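Local coordinates for alcohol dehydrogenase superfamily protein (Novosphingobium aromaticivorans, PDB 3GAZ), which probably acts as an NADP-dependent oxidoreductase of the medium-chain dehydrogenase/reductase superfamily, at residues 18-23 and 309-314. Residues are numbered along the deposited sequence; the frame is centred on the assembly and turned at random.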
ATOM      1  N   GLY A  18       2.787 -10.582  16.441  1.00 20.69           N
ATOM      2  CA  GLY A  18       3.904 -10.127  17.245  1.00 20.05           C
ATOM      3  C   GLY A  18       3.516  -8.973  18.152  1.00 19.62           C
ATOM      4  O   GLY A  18       2.449  -8.379  17.988  1.00 18.32           O
ATOM      5  N   PRO A  19       4.363  -8.637  19.133  1.00 18.17           N
ATOM      6  CA  PRO A  19       4.074  -7.536  20.053  1.00 17.82           C
ATOM      7  C   PRO A  19       4.261  -6.177  19.388  1.00 17.87           C
ATOM      8  O   PRO A  19       4.888  -6.072  18.337  1.00 17.50           O
ATOM      9  CB  PRO A  19       5.087  -7.756  21.174  1.00 18.61           C
ATOM     10  CG  PRO A  19       6.266  -8.318  20.432  1.00 19.87           C
ATOM     11  CD  PRO A  19       5.609  -9.325  19.515  1.00 18.69           C
ATOM     12  N   PHE A  20       3.703  -5.142  19.999  1.00 15.88           N
ATOM     13  CA  PHE A  20       3.861  -3.793  19.483  1.00 16.11           C
ATOM     14  C   PHE A  20       5.228  -3.352  19.993  1.00 17.86           C
ATOM     15  O   PHE A  20       5.410  -3.102  21.184  1.00 19.10           O
ATOM     16  CB  PHE A  20       2.743  -2.897  20.018  1.00 14.34           C
ATOM     17  CG  PHE A  20       1.421  -3.128  19.344  1.00 14.30           C
ATOM     18  CD1 PHE A  20       1.159  -2.569  18.095  1.00 13.13           C
ATOM     19  CD2 PHE A  20       0.462  -3.953  19.923  1.00 13.84           C
ATOM     20  CE1 PHE A  20      -0.037  -2.830  17.434  1.00 15.46           C
ATOM     21  CE2 PHE A  20      -0.738  -4.220  19.269  1.00 15.74           C
ATOM     22  CZ  PHE A  20      -0.988  -3.658  18.020  1.00 14.53           C
ATOM     23  N   VAL A  21       6.196  -3.282  19.088  1.00 15.74           N
ATOM     24  CA  VAL A  21       7.554  -2.916  19.462  1.00 15.46           C
ATOM     25  C   VAL A  21       7.863  -1.435  19.307  1.00 16.07           C
ATOM     26  O   VAL A  21       7.793  -0.896  18.206  1.00 16.24           O
ATOM     27  CB  VAL A  21       8.573  -3.726  18.633  1.00 15.09           C
ATOM     28  CG1 VAL A  21      10.000  -3.370  19.045  1.00 12.84           C
ATOM     29  CG2 VAL A  21       8.308  -5.216  18.817  1.00 12.93           C
ATOM     30  N   LEU A  22       8.199  -0.780  20.417  1.00 13.92           N
ATOM     31  CA  LEU A  22       8.543   0.634  20.371  1.00 15.58           C
ATOM     32  C   LEU A  22       9.926   0.764  19.733  1.00 16.19           C
ATOM     33  O   LEU A  22      10.883   0.118  20.167  1.00 15.16           O
ATOM     34  CB  LEU A  22       8.557   1.233  21.778  1.00 16.36           C
ATOM     35  CG  LEU A  22       7.206   1.292  22.491  1.00 17.24           C
ATOM     36  CD1 LEU A  22       7.363   2.031  23.808  1.00 18.21           C
ATOM     37  CD2 LEU A  22       6.185   2.007  21.607  1.00 18.77           C
ATOM     38  N   ARG A  23      10.022   1.608  18.713  1.00 15.84           N
ATOM     39  CA  ARG A  23      11.273   1.816  17.982  1.00 17.65           C
ATOM     40  C   ARG A  23      11.539   3.302  17.727  1.00 17.40           C
ATOM     41  O   ARG A  23      10.599   4.087  17.591  1.00 16.34           O
ATOM     42  CB  ARG A  23      11.194   1.111  16.619  1.00 18.31           C
ATOM     43  CG  ARG A  23      11.111  -0.410  16.654  1.00 16.72           C
ATOM     44  CD  ARG A  23      12.436  -1.000  17.093  1.00 18.02           C
ATOM     45  NE  ARG A  23      13.563  -0.397  16.381  1.00 19.21           N
ATOM     46  CZ  ARG A  23      13.766  -0.492  15.069  1.00 20.41           C
ATOM     47  NH1 ARG A  23      12.917  -1.173  14.308  1.00 20.04           N
ATOM     48  NH2 ARG A  23      14.817   0.103  14.515  1.00 17.45           N
ATOM     49  N   ALA A 309       3.038   2.972  24.950  1.00 18.87           N
ATOM     50  CA  ALA A 309       3.703   1.770  25.449  1.00 17.14           C
ATOM     51  C   ALA A 309       2.731   0.670  25.886  1.00 17.19           C
ATOM     52  O   ALA A 309       3.155  -0.442  26.212  1.00 16.82           O
ATOM     53  CB  ALA A 309       4.627   2.137  26.616  1.00 18.76           C
ATOM     54  N   GLU A 310       1.432   0.961  25.868  1.00 15.74           N
ATOM     55  CA  GLU A 310       0.429  -0.015  26.302  1.00 16.08           C
ATOM     56  C   GLU A 310      -0.573  -0.363  25.200  1.00 17.48           C
ATOM     57  O   GLU A 310      -1.726  -0.696  25.478  1.00 16.37           O
ATOM     58  CB  GLU A 310      -0.310   0.545  27.525  1.00 16.88           C
ATOM     59  CG  GLU A 310       0.639   1.114  28.575  1.00 18.73           C
ATOM     60  CD  GLU A 310      -0.052   1.969  29.626  1.00 20.78           C
ATOM     61  OE1 GLU A 310      -0.873   2.841  29.262  1.00 18.84           O
ATOM     62  OE2 GLU A 310       0.249   1.782  30.822  1.00 24.32           O
ATOM     63  N   ILE A 311      -0.126  -0.303  23.951  1.00 15.87           N
ATOM     64  CA  ILE A 311      -1.000  -0.582  22.819  1.00 14.94           C
ATOM     65  C   ILE A 311      -1.537  -2.009  22.810  1.00 15.13           C
ATOM     66  O   ILE A 311      -2.688  -2.232  22.440  1.00 15.96           O
ATOM     67  CB  ILE A 311      -0.278  -0.240  21.487  1.00 15.47           C
ATOM     68  CG1 ILE A 311       0.101   1.246  21.500  1.00 13.45           C
ATOM     69  CG2 ILE A 311      -1.181  -0.539  20.295  1.00 13.87           C
ATOM     70  CD1 ILE A 311       0.831   1.734  20.257  1.00 15.77           C
ATOM     71  N   GLY A 312      -0.720  -2.974  23.223  1.00 16.96           N
ATOM     72  CA  GLY A 312      -1.193  -4.348  23.271  1.00 15.94           C
ATOM     73  C   GLY A 312      -2.393  -4.454  24.200  1.00 16.39           C
ATOM     74  O   GLY A 312      -3.381  -5.130  23.892  1.00 16.20           O
ATOM     75  N   SER A 313      -2.310  -3.778  25.342  1.00 16.56           N
ATOM     76  CA  SER A 313      -3.400  -3.780  26.316  1.00 18.28           C
ATOM     77  C   SER A 313      -4.608  -3.039  25.752  1.00 17.11           C
ATOM     78  O   SER A 313      -5.750  -3.403  26.020  1.00 17.05           O
ATOM     79  CB  SER A 313      -2.961  -3.109  27.623  1.00 19.29           C
ATOM     80  OG  SER A 313      -1.926  -3.844  28.254  1.00 24.24           O
ATOM     81  N   ALA A 314      -4.352  -1.993  24.971  1.00 17.94           N
ATOM     82  CA  ALA A 314      -5.444  -1.226  24.380  1.00 16.09           C
ATOM     83  C   ALA A 314      -6.302  -2.121  23.489  1.00 17.72           C
ATOM     84  O   ALA A 314      -7.533  -2.072  23.552  1.00 17.82           O
ATOM     85  CB  ALA A 314      -4.891  -0.058  23.581  1.00 17.03           C
TER
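Phe20 and Gly312 mark the nearest approach of the two backbones, with Phe20 CA 6.3 Å from Gly312 CA, while farther along the strand Leu22 faces Ala309. At such a spacing side chains, not main-chain bonds, must do the joining: the contact illustrates how the start of a helix and the residue leading into it can dock on a β-hairpin mainly through apolar side chains. Alternate residues of the strand, Phe20 and Leu22, point toward residues 309-314, and Val21 and Arg23 project from the other side of the strand.

The principal contact is a CH-pi interaction. The CG2 methyl of Ile311 stands over the middle of the Phe20 ring, 3.6 Å from its centroid and only 2° off the ring normal, so it lies nearly equidistant from most of the ring atoms. This methyl branch is anti to the backbone N of Ile311, a setting that lets it reach the ring while CG1 extends in another direction. Beside it, the start of the helix passes obliquely by the ring, Phe20 CD2 coming within 3.6 Å of Gly312 N. At the more exposed end, Leu22 meets Ala309 methyl to methyl, CD1 to CB at 3.9 Å.

Glu310 holds the N-cap position, and its OE1 accepts a hydrogen bond from Ser307 N, tying the helix start to strand 306-307. Strand 7-13 pairs with strand 20-26 in the antiparallel hairpin, and its Ala11 touches both Leu22 and Ile311. The contact thereby packs this N-terminal hairpin against helix 311-319, near the C-terminal end of the chain.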